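Local coordinates for PfkB (Polaromonas sp. JS666, PDB 4DU5), which probably transfers phosphate from ATP to a sugar or a similar small-molecule substrate, as kinases of the PfkB (ribokinase-like) family do, at residues Val251-Glu256 with Ser266-Gly271; Phe162-Ala167 with Thr196-Pro201; Trp149-Arg154 with Arg181-Ser186; Ile66-Leu71 with Phe287-Ile292; Leu73-Ala78 with Glu97-Ser102. One frame throughout, in Å; residues are numbered along the deposited sequence.

Contact 1 (Val251-Glu256 with Ser266-Gly271); sequences VKLGAE and SGRVAG
At the antiparallel edge of the large mixed sheet, Ala-255 and Glu-256, in the turn that leaves strand 248-252, run past Val-269, Ala-270 and Gly-271, where strand 265-269 ends. The two strands do not pair with each other: strand 258-262 lies between them, bonded through Tyr-259 to Val-251 and through Ala-258 and Phe-260 to Val-269 and Gly-267. The meeting is therefore mostly one of main chains. The nearest pair of CA atoms, those of Glu-256 and Gly-271, is 5.9 Å apart. Carbonyl oxygens come close here, Ala-255 O lying 3.5 Å from Ala-270 O; both are acceptors, so the approach is no hydrogen bond. Gly-271 needs its lack of a side chain: a CB would point at the 255-256 backbone and would also be jammed against the carbonyl of Ala-270. One side-chain pair meets, Leu-253 with Arg-268. Leu-253 CG stands anti to the carbonyl carbon (chi1 -51°), and Leu-253 CD1 approaches Arg-268 NH1 obliquely at 4.3 Å. The guanidinium itself is held by a salt bridge from NH2 to Glu-235, while Leu-253 also touches Pro-234 at the start of helix 234-243. Val-269 packs on Val-305 and Lys-306 of helix 301-316. In ribokinase-like enzymes the glycine-containing turn after the equivalent strand borders the nucleotide, so Gly-254 and its neighbours probably belong to the rim of the ATP site.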
# COMPACT_ATOMS: atom_id res chain seq x y z
N VAL A 251 -18.78 -18.46 -26.20
CA VAL A 251 -17.38 -18.11 -26.48
C VAL A 251 -17.35 -16.69 -27.04
O VAL A 251 -18.03 -16.43 -28.01
CB VAL A 251 -16.76 -19.07 -27.53
CG1 VAL A 251 -15.34 -18.68 -27.83
CG2 VAL A 251 -16.85 -20.53 -27.06
N LYS A 252 -16.60 -15.79 -26.42
CA LYS A 252 -16.62 -14.38 -26.83
C LYS A 252 -15.63 -14.20 -27.94
O LYS A 252 -14.51 -14.74 -27.86
CB LYS A 252 -16.22 -13.44 -25.69
CG LYS A 252 -16.77 -13.77 -24.32
CD LYS A 252 -15.83 -13.20 -23.28
CE LYS A 252 -16.14 -13.73 -21.91
NZ LYS A 252 -14.99 -13.54 -21.04
N LEU A 253 -16.01 -13.41 -28.95
CA LEU A 253 -15.13 -13.23 -30.14
C LEU A 253 -14.60 -11.82 -30.45
O LEU A 253 -14.07 -11.58 -31.52
CB LEU A 253 -15.79 -13.86 -31.39
CG LEU A 253 -16.28 -15.31 -31.23
CD1 LEU A 253 -17.32 -15.71 -32.28
CD2 LEU A 253 -15.12 -16.25 -31.23
N GLY A 254 -14.72 -10.88 -29.54
CA GLY A 254 -14.27 -9.51 -29.84
C GLY A 254 -15.36 -8.74 -30.58
O GLY A 254 -16.54 -8.92 -30.27
N ALA A 255 -14.98 -7.91 -31.56
CA ALA A 255 -15.99 -7.20 -32.38
C ALA A 255 -16.80 -8.18 -33.22
O ALA A 255 -17.90 -7.86 -33.67
CB ALA A 255 -15.35 -6.10 -33.28
N GLU A 256 -16.26 -9.38 -33.42
CA GLU A 256 -16.98 -10.43 -34.12
C GLU A 256 -18.22 -10.90 -33.37
O GLU A 256 -19.06 -11.58 -33.93
CB GLU A 256 -16.04 -11.60 -34.48
CG GLU A 256 -15.44 -11.56 -35.92
CD GLU A 256 -14.70 -10.26 -36.25
OE1 GLU A 256 -15.02 -9.62 -37.28
OE2 GLU A 256 -13.79 -9.86 -35.47
N SER A 266 -26.99 -24.23 -31.24
CA SER A 266 -25.82 -23.34 -31.41
C SER A 266 -26.16 -22.14 -32.28
O SER A 266 -27.20 -22.10 -32.92
CB SER A 266 -24.65 -24.07 -32.08
OG SER A 266 -24.35 -25.33 -31.50
N GLY A 267 -25.25 -21.18 -32.34
CA GLY A 267 -25.48 -19.98 -33.11
C GLY A 267 -24.38 -18.95 -33.03
O GLY A 267 -23.39 -19.16 -32.36
N ARG A 268 -24.53 -17.85 -33.74
CA ARG A 268 -23.60 -16.73 -33.62
C ARG A 268 -24.43 -15.50 -33.40
O ARG A 268 -25.58 -15.43 -33.84
CB ARG A 268 -22.71 -16.56 -34.85
CG ARG A 268 -22.17 -17.85 -35.37
CD ARG A 268 -20.77 -17.71 -35.92
NE ARG A 268 -20.10 -19.01 -35.96
CZ ARG A 268 -18.78 -19.19 -35.85
NH1 ARG A 268 -17.97 -18.14 -35.71
NH2 ARG A 268 -18.26 -20.42 -35.88
N VAL A 269 -23.85 -14.55 -32.68
CA VAL A 269 -24.45 -13.25 -32.54
C VAL A 269 -23.46 -12.19 -33.03
O VAL A 269 -22.27 -12.22 -32.69
CB VAL A 269 -24.90 -13.01 -31.11
CG1 VAL A 269 -25.35 -11.53 -30.89
CG2 VAL A 269 -26.00 -14.02 -30.76
N ALA A 270 -23.96 -11.27 -33.86
CA ALA A 270 -23.15 -10.26 -34.53
C ALA A 270 -22.20 -9.47 -33.62
O ALA A 270 -20.97 -9.44 -33.83
CB ALA A 270 -24.05 -9.32 -35.35
N GLY A 271 -22.73 -8.82 -32.59
CA GLY A 271 -21.85 -8.00 -31.80
C GLY A 271 -21.66 -6.65 -32.46
O GLY A 271 -21.60 -6.55 -33.69

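Contact 2 (Phe162-Ala167 with Thr196-Pro201)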
# COMPACT_ATOMS: atom_id res chain seq x y z
N PHE A 162 -10.53 -15.36 -8.24
CA PHE A 162 -10.70 -15.88 -6.90
C PHE A 162 -9.94 -17.20 -6.63
O PHE A 162 -9.16 -17.29 -5.69
CB PHE A 162 -12.16 -16.00 -6.53
CG PHE A 162 -12.39 -16.38 -5.11
CD1 PHE A 162 -11.79 -15.66 -4.08
CD2 PHE A 162 -13.23 -17.47 -4.78
CE1 PHE A 162 -12.02 -16.02 -2.72
CE2 PHE A 162 -13.46 -17.84 -3.42
CZ PHE A 162 -12.85 -17.10 -2.39
N PRO A 163 -10.13 -18.22 -7.48
CA PRO A 163 -9.35 -19.43 -7.20
C PRO A 163 -7.82 -19.28 -7.29
O PRO A 163 -7.10 -20.12 -6.74
CB PRO A 163 -9.85 -20.41 -8.25
CG PRO A 163 -10.33 -19.56 -9.33
CD PRO A 163 -10.96 -18.37 -8.68
N ALA A 164 -7.33 -18.23 -7.95
CA ALA A 164 -5.89 -18.03 -8.19
C ALA A 164 -5.20 -17.21 -7.13
O ALA A 164 -4.05 -16.83 -7.29
CB ALA A 164 -5.68 -17.34 -9.53
N ILE A 165 -5.90 -16.94 -6.04
CA ILE A 165 -5.48 -15.86 -5.16
C ILE A 165 -4.46 -16.29 -4.11
O ILE A 165 -3.44 -15.62 -3.90
CB ILE A 165 -6.71 -15.13 -4.59
CG1 ILE A 165 -7.20 -14.12 -5.62
CG2 ILE A 165 -6.41 -14.48 -3.23
CD1 ILE A 165 -8.05 -13.02 -5.02
N SER A 166 -4.77 -17.41 -3.46
CA SER A 166 -3.87 -18.11 -2.52
C SER A 166 -4.22 -19.59 -2.54
O SER A 166 -5.25 -19.98 -3.11
CB SER A 166 -4.07 -17.59 -1.11
OG SER A 166 -5.31 -18.06 -0.59
N ALA A 167 -3.40 -20.41 -1.89
CA ALA A 167 -3.71 -21.83 -1.77
C ALA A 167 -5.01 -22.14 -0.98
O ALA A 167 -5.57 -23.25 -1.10
CB ALA A 167 -2.51 -22.60 -1.20
N THR A 196 0.41 -14.37 -13.44
CA THR A 196 1.10 -13.89 -12.25
C THR A 196 0.54 -14.55 -10.99
O THR A 196 1.25 -14.74 -10.01
CB THR A 196 0.95 -12.36 -12.08
OG1 THR A 196 -0.30 -12.06 -11.43
CG2 THR A 196 1.07 -11.60 -13.44
N LEU A 197 -0.74 -14.88 -11.00
CA LEU A 197 -1.36 -15.47 -9.82
C LEU A 197 -1.12 -16.97 -9.63
O LEU A 197 -1.35 -17.51 -8.56
CB LEU A 197 -2.85 -15.17 -9.86
CG LEU A 197 -3.22 -13.72 -9.56
CD1 LEU A 197 -4.73 -13.61 -9.32
CD2 LEU A 197 -2.44 -13.21 -8.35
N TRP A 198 -0.68 -17.64 -10.68
CA TRP A 198 -0.55 -19.09 -10.67
C TRP A 198 0.92 -19.48 -10.73
O TRP A 198 1.72 -18.81 -11.41
CB TRP A 198 -1.25 -19.70 -11.88
CG TRP A 198 -2.71 -19.63 -11.83
CD1 TRP A 198 -3.49 -18.67 -12.38
CD2 TRP A 198 -3.60 -20.54 -11.18
NE1 TRP A 198 -4.81 -18.92 -12.12
CE2 TRP A 198 -4.91 -20.07 -11.38
CE3 TRP A 198 -3.42 -21.72 -10.44
CZ2 TRP A 198 -6.04 -20.73 -10.88
CZ3 TRP A 198 -4.55 -22.38 -9.92
CH2 TRP A 198 -5.84 -21.88 -10.15
N ALA A 199 1.24 -20.58 -10.06
CA ALA A 199 2.62 -21.05 -9.87
C ALA A 199 3.30 -21.54 -11.16
O ALA A 199 4.35 -21.00 -11.56
CB ALA A 199 2.68 -22.11 -8.77
N THR A 200 2.72 -22.57 -11.79
CA THR A 200 3.06 -22.93 -13.17
C THR A 200 1.87 -22.61 -14.07
O THR A 200 0.72 -22.85 -13.67
CB THR A 200 3.43 -24.42 -13.29
N PRO A 201 2.13 -22.31 -15.32
CA PRO A 201 1.10 -22.08 -16.31
C PRO A 201 0.27 -23.29 -16.49
O PRO A 201 -0.90 -23.21 -16.69
CB PRO A 201 1.90 -21.85 -17.55
CG PRO A 201 3.03 -21.08 -17.05
CD PRO A 201 3.37 -21.66 -15.72
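Ala-164 is wedged between Leu-197 and the indole of Trp-198, and this is the tightly packed part of the contact. Its CB lies over one face of the indole, displaced toward the rim, nearest NE1 and CE2. Ala-164 CA makes a CH-pi contact with the Trp-198 six-membered ring, 4.2 Å from the centroid and 28° off the ring normal. On the other side Ala-164 CB meets Leu-197 CB at 3.6 Å and Leu-197 CD1 at 3.9 Å. Trp-198 has its CG anti to the carbonyl carbon (chi1 -70°), which brings the indole back to the 162-167 loop. The ring also packs on Leu-203, Met-204 and Ala-207 of helix 201-212. A serine at Trp-198 would probably leave Ala-164 without the surface that covers it and open a gap toward helix 201-212. Packing slackens outward: Ile-165 CG1 only grazes Leu-197 CD1 at 4.5 Å, and Pro-163 O stands 4.0 Å from Trp-198 CH2, oblique to the ring. Leu-197, Trp-198 and Ile-165 are all partly exposed, whereas Pro-163 and Ala-164 are buried. Pro-163 packs on Leu-170 and Ala-173 of helix 169-182 and Leu-211 of helix 201-212. Ser-166 OG caps the backbone N of Thr-168 at the approach to helix 169-182. These are neighbouring strand-to-helix loops at the C-terminal ends of adjacent parallel strands of the mixed sheet, the edge where this protein, like other Rossmann-like kinases of its family, probably carries its active site.

Contact 3 (Trp149-Arg154 with Arg181-Ser186)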
# COMPACT_ATOMS: atom_id res chain seq x y z
N TRP A 149 -26.59 -19.18 3.42
CA TRP A 149 -26.62 -17.86 2.78
C TRP A 149 -26.43 -17.96 1.26
O TRP A 149 -27.09 -17.25 0.49
CB TRP A 149 -25.56 -16.95 3.37
CG TRP A 149 -25.49 -15.63 2.74
CD1 TRP A 149 -26.40 -14.62 2.84
CD2 TRP A 149 -24.45 -15.15 1.90
NE1 TRP A 149 -26.01 -13.54 2.10
CE2 TRP A 149 -24.81 -13.84 1.51
CE3 TRP A 149 -23.26 -15.69 1.43
CZ2 TRP A 149 -24.00 -13.05 0.68
CZ3 TRP A 149 -22.45 -14.91 0.59
CH2 TRP A 149 -22.83 -13.61 0.22
N LEU A 150 -25.50 -18.81 0.87
CA LEU A 150 -25.18 -19.08 -0.50
C LEU A 150 -26.45 -19.57 -1.21
O LEU A 150 -26.95 -18.93 -2.17
CB LEU A 150 -24.14 -20.18 -0.51
CG LEU A 150 -23.05 -20.21 -1.56
CD1 LEU A 150 -22.38 -21.59 -1.57
CD2 LEU A 150 -23.63 -19.84 -2.90
N LEU A 151 -26.96 -20.70 -0.71
CA LEU A 151 -28.15 -21.34 -1.23
C LEU A 151 -29.37 -20.41 -1.33
O LEU A 151 -30.36 -20.76 -1.95
CB LEU A 151 -28.47 -22.54 -0.36
CG LEU A 151 -27.78 -23.90 -0.66
CD1 LEU A 151 -26.39 -23.82 -1.30
CD2 LEU A 151 -27.74 -24.76 0.62
N SER A 152 -29.28 -19.22 -0.75
CA SER A 152 -30.44 -18.32 -0.73
C SER A 152 -30.45 -17.38 -1.94
O SER A 152 -31.29 -16.46 -2.04
CB SER A 152 -30.48 -17.53 0.60
OG SER A 152 -29.77 -16.31 0.55
N ALA A 153 -29.51 -17.60 -2.85
CA ALA A 153 -29.41 -16.81 -4.09
C ALA A 153 -29.71 -17.76 -5.22
O ALA A 153 -29.50 -18.98 -5.08
CB ALA A 153 -27.98 -16.17 -4.24
N ARG A 154 -30.19 -17.25 -6.35
CA ARG A 154 -30.56 -18.16 -7.47
C ARG A 154 -29.32 -18.71 -8.14
O ARG A 154 -29.30 -19.85 -8.62
CB ARG A 154 -31.42 -17.44 -8.51
CG ARG A 154 -32.47 -16.52 -7.93
CD ARG A 154 -33.69 -16.48 -8.79
NE ARG A 154 -33.68 -15.36 -9.72
CZ ARG A 154 -33.66 -15.50 -11.05
NH1 ARG A 154 -33.61 -16.71 -11.61
NH2 ARG A 154 -33.68 -14.40 -11.81
N ARG A 181 -24.37 -26.43 -7.12
CA ARG A 181 -24.86 -27.38 -8.10
C ARG A 181 -25.75 -28.41 -7.42
O ARG A 181 -26.94 -28.45 -7.70
CB ARG A 181 -23.71 -28.06 -8.87
CG ARG A 181 -24.12 -28.48 -10.31
CD ARG A 181 -22.96 -28.28 -11.35
NE ARG A 181 -23.43 -28.40 -12.74
CZ ARG A 181 -22.70 -28.86 -13.77
NH1 ARG A 181 -21.43 -29.27 -13.60
NH2 ARG A 181 -23.25 -28.92 -14.98
N ALA A 182 -25.18 -29.22 -6.53
CA ALA A 182 -25.96 -30.24 -5.82
C ALA A 182 -27.32 -29.72 -5.36
O ALA A 182 -28.30 -30.44 -5.42
CB ALA A 182 -25.18 -30.83 -4.66
N ALA A 183 -27.40 -28.46 -4.96
CA ALA A 183 -28.70 -27.90 -4.60
C ALA A 183 -29.50 -27.45 -5.82
O ALA A 183 -30.60 -26.92 -5.69
CB ALA A 183 -28.53 -26.77 -3.65
N GLY A 184 -28.94 -27.66 -7.01
CA GLY A 184 -29.63 -27.37 -8.25
C GLY A 184 -29.81 -25.88 -8.47
O GLY A 184 -30.81 -25.44 -9.03
N ARG A 185 -28.85 -25.11 -7.99
CA ARG A 185 -28.81 -23.72 -8.37
C ARG A 185 -27.88 -23.59 -9.55
O ARG A 185 -27.11 -24.51 -9.91
CB ARG A 185 -28.34 -22.81 -7.24
CG ARG A 185 -29.44 -22.03 -6.53
CD ARG A 185 -30.03 -22.81 -5.37
NE ARG A 185 -31.02 -22.04 -4.62
CZ ARG A 185 -31.82 -22.57 -3.69
NH1 ARG A 185 -31.76 -23.88 -3.39
NH2 ARG A 185 -32.68 -21.80 -3.05
N SER A 186 -27.94 -22.40 -10.10
CA SER A 186 -27.31 -22.07 -11.34
C SER A 186 -25.89 -21.50 -11.11
O SER A 186 -25.67 -20.63 -10.29
CB SER A 186 -28.26 -21.13 -12.06
OG SER A 186 -27.67 -20.58 -13.20
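Arg-185 and Ser-186 meet Leu-151 to Arg-154 where the beta-alpha-beta unit of strand 153-159, helix 169-182 and strand 186-190 brings its two parallel strands side by side. Ser-186 N donates to Arg-154 O at 3.2 Å, in the carbonyl plane and nearly straight (170° at the hydrogen); the pairing continues from Ser-186 to Leu-156. Arg-185 bends at chi2, folding its guanidinium back over the 150-153 turn. There Arg-185 NE gives a weak bond to Ala-153 O, 3.4 Å and 138°, with that oxygen at the edge of the group. Leu-151 O instead sits over a guanidinium face, so despite its nearness to NE and NH2 the angle is too poor for a hydrogen bond. A leucine at Arg-185 would probably leave Ala-153 O without this donor and Leu-151 O without the charged group over it. The type I turn satisfies Leu-150 O through Ala-153 N at 3.0 Å. Other polar ends have partners beyond the two segments: Arg-154 pairs with Asp-28 and with Leu-296 O, and Ser-186 OG bonds His-155 ND1. Beside Arg-185, Leu-151 CG touches Ala-183 CB at 4.2 Å. Ser-152 OG turns back to Trp-149 O, 2.8 Å away and tilted 26° from the carbonyl plane.

Contact 4 (Ile66-Leu71 with Phe287-Ile292)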
# COMPACT_ATOMS: atom_id res chain seq x y z
N ILE A 66 -21.18 -5.05 -9.53
CA ILE A 66 -21.66 -3.68 -9.78
C ILE A 66 -22.58 -3.52 -11.02
O ILE A 66 -23.51 -2.73 -11.01
CB ILE A 66 -20.45 -2.73 -10.00
CG1 ILE A 66 -19.50 -2.71 -8.79
CG2 ILE A 66 -20.90 -1.33 -10.43
CD1 ILE A 66 -18.42 -1.59 -8.89
N GLY A 67 -22.28 -4.22 -12.10
CA GLY A 67 -23.12 -4.22 -13.28
C GLY A 67 -24.46 -4.91 -13.09
O GLY A 67 -25.50 -4.32 -13.34
N LEU A 68 -24.43 -6.17 -12.65
CA LEU A 68 -25.63 -6.86 -12.21
C LEU A 68 -26.46 -6.08 -11.22
O LEU A 68 -27.68 -6.16 -11.28
CB LEU A 68 -25.31 -8.19 -11.56
CG LEU A 68 -24.54 -9.27 -12.27
CD1 LEU A 68 -24.43 -10.48 -11.33
CD2 LEU A 68 -25.19 -9.67 -13.59
N ALA A 69 -25.84 -5.37 -10.27
CA ALA A 69 -26.61 -4.57 -9.31
C ALA A 69 -27.24 -3.32 -9.96
O ALA A 69 -28.38 -2.93 -9.64
CB ALA A 69 -25.78 -4.20 -8.12
N ARG A 70 -26.50 -2.69 -10.87
CA ARG A 70 -27.06 -1.56 -11.63
C ARG A 70 -28.17 -1.99 -12.59
O ARG A 70 -28.97 -1.17 -13.01
CB ARG A 70 -25.97 -0.80 -12.40
CG ARG A 70 -24.97 -0.09 -11.51
CD ARG A 70 -23.81 0.41 -12.33
NE ARG A 70 -22.92 1.24 -11.53
CZ ARG A 70 -21.89 1.92 -12.04
NH1 ARG A 70 -21.62 1.87 -13.34
NH2 ARG A 70 -21.12 2.66 -11.24
N LEU A 71 -28.21 -3.25 -12.96
CA LEU A 71 -29.28 -3.72 -13.81
C LEU A 71 -30.52 -4.10 -13.01
O LEU A 71 -31.49 -4.55 -13.57
CB LEU A 71 -28.82 -4.88 -14.74
CG LEU A 71 -27.87 -4.54 -15.90
CD1 LEU A 71 -27.70 -5.70 -16.81
CD2 LEU A 71 -28.37 -3.35 -16.68
N PHE A 287 -19.46 -8.32 -20.85
CA PHE A 287 -20.06 -9.44 -21.47
C PHE A 287 -20.81 -10.27 -20.44
O PHE A 287 -22.01 -10.41 -20.57
CB PHE A 287 -19.07 -10.26 -22.30
CG PHE A 287 -19.74 -11.22 -23.21
CD1 PHE A 287 -20.19 -10.81 -24.46
CD2 PHE A 287 -19.98 -12.53 -22.79
CE1 PHE A 287 -20.83 -11.69 -25.30
CE2 PHE A 287 -20.64 -13.44 -23.63
CZ PHE A 287 -21.07 -13.02 -24.89
N ALA A 288 -20.15 -10.75 -19.38
CA ALA A 288 -20.84 -11.64 -18.42
C ALA A 288 -21.98 -10.99 -17.67
O ALA A 288 -22.98 -11.67 -17.38
CB ALA A 288 -19.89 -12.30 -17.42
N VAL A 289 -21.85 -9.70 -17.36
CA VAL A 289 -23.00 -8.99 -16.76
C VAL A 289 -24.19 -9.04 -17.72
O VAL A 289 -25.30 -9.29 -17.32
CB VAL A 289 -22.68 -7.54 -16.40
CG1 VAL A 289 -23.90 -6.89 -15.79
CG2 VAL A 289 -21.53 -7.48 -15.39
N GLY A 290 -23.93 -8.84 -19.00
CA GLY A 290 -24.98 -8.97 -20.01
C GLY A 290 -25.64 -10.33 -20.09
O GLY A 290 -26.88 -10.44 -20.05
N VAL A 291 -24.83 -11.40 -20.20
CA VAL A 291 -25.46 -12.69 -20.47
C VAL A 291 -26.05 -13.30 -19.25
O VAL A 291 -27.06 -14.00 -19.36
CB VAL A 291 -24.60 -13.67 -21.35
CG1 VAL A 291 -23.32 -13.00 -21.73
CG2 VAL A 291 -24.36 -15.01 -20.66
N ILE A 292 -25.46 -13.01 -18.09
CA ILE A 292 -25.95 -13.51 -16.81
C ILE A 292 -27.29 -12.85 -16.44
O ILE A 292 -28.27 -13.54 -16.11
CB ILE A 292 -24.89 -13.34 -15.69
CG1 ILE A 292 -23.71 -14.29 -15.94
CG2 ILE A 292 -25.49 -13.50 -14.24
CD1 ILE A 292 -22.74 -14.31 -14.80
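Val-289 presses into the backbone of Gly-67 and Leu-68 where helices 60-70 and 283-296 pack together against the Rossmann-like sheet. Their local axes approach to 9.2 Å and cross at -40°, with CA atoms of Leu-68 and Val-289 5.7 Å apart. The first kind of contact is side chain on main chain. Val-289 CG1, placed anti to the backbone N (chi1 -180°), rests on Gly-67 C and Leu-68 N, while Val-289 CG2 faces Gly-67 CA from 4.2 Å. Glycine suits this approach: a CB on Gly-67 would probably crowd Val-289 CG1. The second kind joins apolar side chains. Leu-68 slants across Val-289, Leu-68 CD2 lying 3.8 Å from Val-289 CG1, and Leu-68 CD2 also reaches Ile-292 CG2 at 3.9 Å. Polar groups stay within each helix or look to other partners: Leu-71 N bonds Gly-67 O, Val-289 O receives Ser-293 OG, and Arg-70, whose end leads off from Val-289, forms a salt bridge with Glu-97. All five residues that touch are buried. Ile-292 also meets His-155 and His-157 of strand 153-159, which sets helix 283-296 against the sheet. Next to the valine, Leu-71 CD1 lies against Val-289 CG1 at 4.1 Å.

Contact 5 (Leu73-Ala78 with Glu97-Ser102); sequences LKVGWA and EGIDCS
Ile-99 lies at the apolar centre, its CG2 3.6 Å from Trp-77 CB and a looser 4.5 Å from Val-75 CG1. That branch is anti to the backbone N, which lays it against the neighbouring strand. Further along, Cys-101 SG meets the edge of the Trp-77 ring near its plane, at CE3. Met-94 of helix 85-95 touches Trp-77, Ile-99 and Cys-101, covering this side of the sheet. Trp-77 NE1, the polar end of the indole, is taken by Gly-33 O. Outward from the core comes a single parallel bridge, Gly-76 with Asp-100. Asp-100 N donates to Val-75 O at 2.7 Å, in the carbonyl plane, and Trp-77 N returns a bond to Asp-100 O at 3.0 Å, tilted 24° from its plane. Both bonds flank Gly-76, with Gly-76 CA 4.2 Å from Asp-100 CA. The face carrying Asp-100 CB is the one Trp-149 packs against. At the polar edge Asp-100 OD1 accepts Ser-102 N at 3.0 Å, an Asx turn at the corner of the chain. Where the strands part at the other end, a water accepts from Val-75 N and donates to Leu-73 O and Gly-98 O, its oxygen 2.8 Å from Gly-98 O. This is the outer strand pair of a beta-alpha-beta unit, strand 75-81, helix 85-95 and strand 100-106, at the parallel edge of the Rossmann-like sheet.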
# COMPACT_ATOMS: atom_id res chain seq x y z
N LEU A 73 -30.67 -6.34 -10.32
CA LEU A 73 -30.58 -7.60 -9.62
C LEU A 73 -30.11 -7.49 -8.16
O LEU A 73 -29.40 -6.56 -7.77
CB LEU A 73 -29.64 -8.54 -10.36
CG LEU A 73 -30.13 -9.42 -11.52
CD1 LEU A 73 -30.29 -8.60 -12.81
CD2 LEU A 73 -29.17 -10.56 -11.70
N LYS A 74 -30.54 -8.46 -7.37
CA LYS A 74 -30.25 -8.57 -5.96
C LYS A 74 -28.95 -9.33 -5.92
O LYS A 74 -28.92 -10.50 -6.20
CB LYS A 74 -31.36 -9.42 -5.31
CG LYS A 74 -32.14 -8.84 -4.15
CD LYS A 74 -33.03 -7.69 -4.58
CE LYS A 74 -33.77 -7.03 -3.39
NZ LYS A 74 -32.83 -6.44 -2.34
N VAL A 75 -27.86 -8.65 -5.58
CA VAL A 75 -26.54 -9.25 -5.60
C VAL A 75 -25.87 -9.20 -4.23
O VAL A 75 -25.81 -8.12 -3.60
CB VAL A 75 -25.62 -8.51 -6.59
CG1 VAL A 75 -24.25 -9.16 -6.65
CG2 VAL A 75 -26.26 -8.43 -7.98
N GLY A 76 -25.35 -10.34 -3.81
CA GLY A 76 -24.58 -10.42 -2.59
C GLY A 76 -23.14 -10.76 -2.87
O GLY A 76 -22.85 -11.70 -3.63
N TRP A 77 -22.22 -10.00 -2.25
CA TRP A 77 -20.78 -10.21 -2.38
C TRP A 77 -20.14 -10.74 -1.11
O TRP A 77 -20.44 -10.27 -0.01
CB TRP A 77 -20.13 -8.91 -2.76
CG TRP A 77 -18.63 -8.92 -2.79
CD1 TRP A 77 -17.81 -9.89 -3.33
CD2 TRP A 77 -17.76 -7.89 -2.30
NE1 TRP A 77 -16.49 -9.53 -3.18
CE2 TRP A 77 -16.43 -8.31 -2.55
CE3 TRP A 77 -17.98 -6.66 -1.67
CZ2 TRP A 77 -15.34 -7.54 -2.20
CZ3 TRP A 77 -16.90 -5.91 -1.30
CH2 TRP A 77 -15.59 -6.34 -1.57
N ALA A 78 -19.25 -11.71 -1.26
CA ALA A 78 -18.54 -12.26 -0.12
C ALA A 78 -17.04 -11.98 -0.24
O ALA A 78 -16.42 -12.29 -1.26
CB ALA A 78 -18.79 -13.73 -0.03
N GLU A 97 -23.76 0.77 -4.19
CA GLU A 97 -24.21 0.24 -5.46
C GLU A 97 -25.42 -0.66 -5.28
O GLU A 97 -25.99 -1.13 -6.26
CB GLU A 97 -23.08 -0.51 -6.21
CG GLU A 97 -22.04 0.40 -6.92
CD GLU A 97 -22.60 1.18 -8.12
OE1 GLU A 97 -21.81 1.88 -8.78
OE2 GLU A 97 -23.82 1.12 -8.41
N GLY A 98 -25.81 -0.92 -4.04
CA GLY A 98 -26.92 -1.83 -3.75
C GLY A 98 -26.56 -3.30 -3.52
O GLY A 98 -27.45 -4.14 -3.40
N ILE A 99 -25.26 -3.60 -3.45
CA ILE A 99 -24.77 -4.96 -3.20
C ILE A 99 -24.90 -5.34 -1.74
O ILE A 99 -24.49 -4.58 -0.88
CB ILE A 99 -23.29 -5.10 -3.62
CG1 ILE A 99 -23.14 -4.73 -5.10
CG2 ILE A 99 -22.80 -6.51 -3.36
CD1 ILE A 99 -21.72 -4.54 -5.59
N ASP A 100 -25.49 -6.51 -1.48
CA ASP A 100 -25.51 -7.10 -0.13
C ASP A 100 -24.07 -7.38 0.39
O ASP A 100 -23.41 -8.35 0.01
CB ASP A 100 -26.44 -8.34 -0.09
CG ASP A 100 -26.34 -9.15 1.23
OD1 ASP A 100 -25.29 -9.17 1.91
OD2 ASP A 100 -27.34 -9.85 1.58
N CYS A 101 -23.60 -6.53 1.29
CA CYS A 101 -22.26 -6.67 1.86
C CYS A 101 -22.15 -7.39 3.23
O CYS A 101 -21.08 -7.49 3.82
CB CYS A 101 -21.57 -5.29 1.88
SG CYS A 101 -21.12 -4.68 0.20
N SER A 102 -23.26 -7.91 3.72
CA SER A 102 -23.32 -8.59 5.02
C SER A 102 -22.25 -9.67 5.20
O SER A 102 -21.93 -10.05 6.32
CB SER A 102 -24.71 -9.21 5.24
OG SER A 102 -25.02 -10.10 4.19
O HOH W 1 -27.72 -5.71 -5.72

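In the fold
Contacts 1, 3 and 5 reach the same nine-stranded sheet: contact 5 at its parallel edge and contact 1 at its antiparallel edge, centres about 30 Å apart on opposite sides of the chain's centre, and contact 3 at strands between them. Contact 4, the most central, closes a loop of 215 residues that contains all four other contacts. It touches contact 5 through Leu-68 on Val-75 and contact 1 through Phe-287 on Lys-252. Contacts 2 and 3 lie about 26 Å apart between centres, their segments alternating at the ends of strand 153-159, helix 169-182 and strand 186-190. Helices from early and late in the chain thus pack together on the nine-stranded sheet.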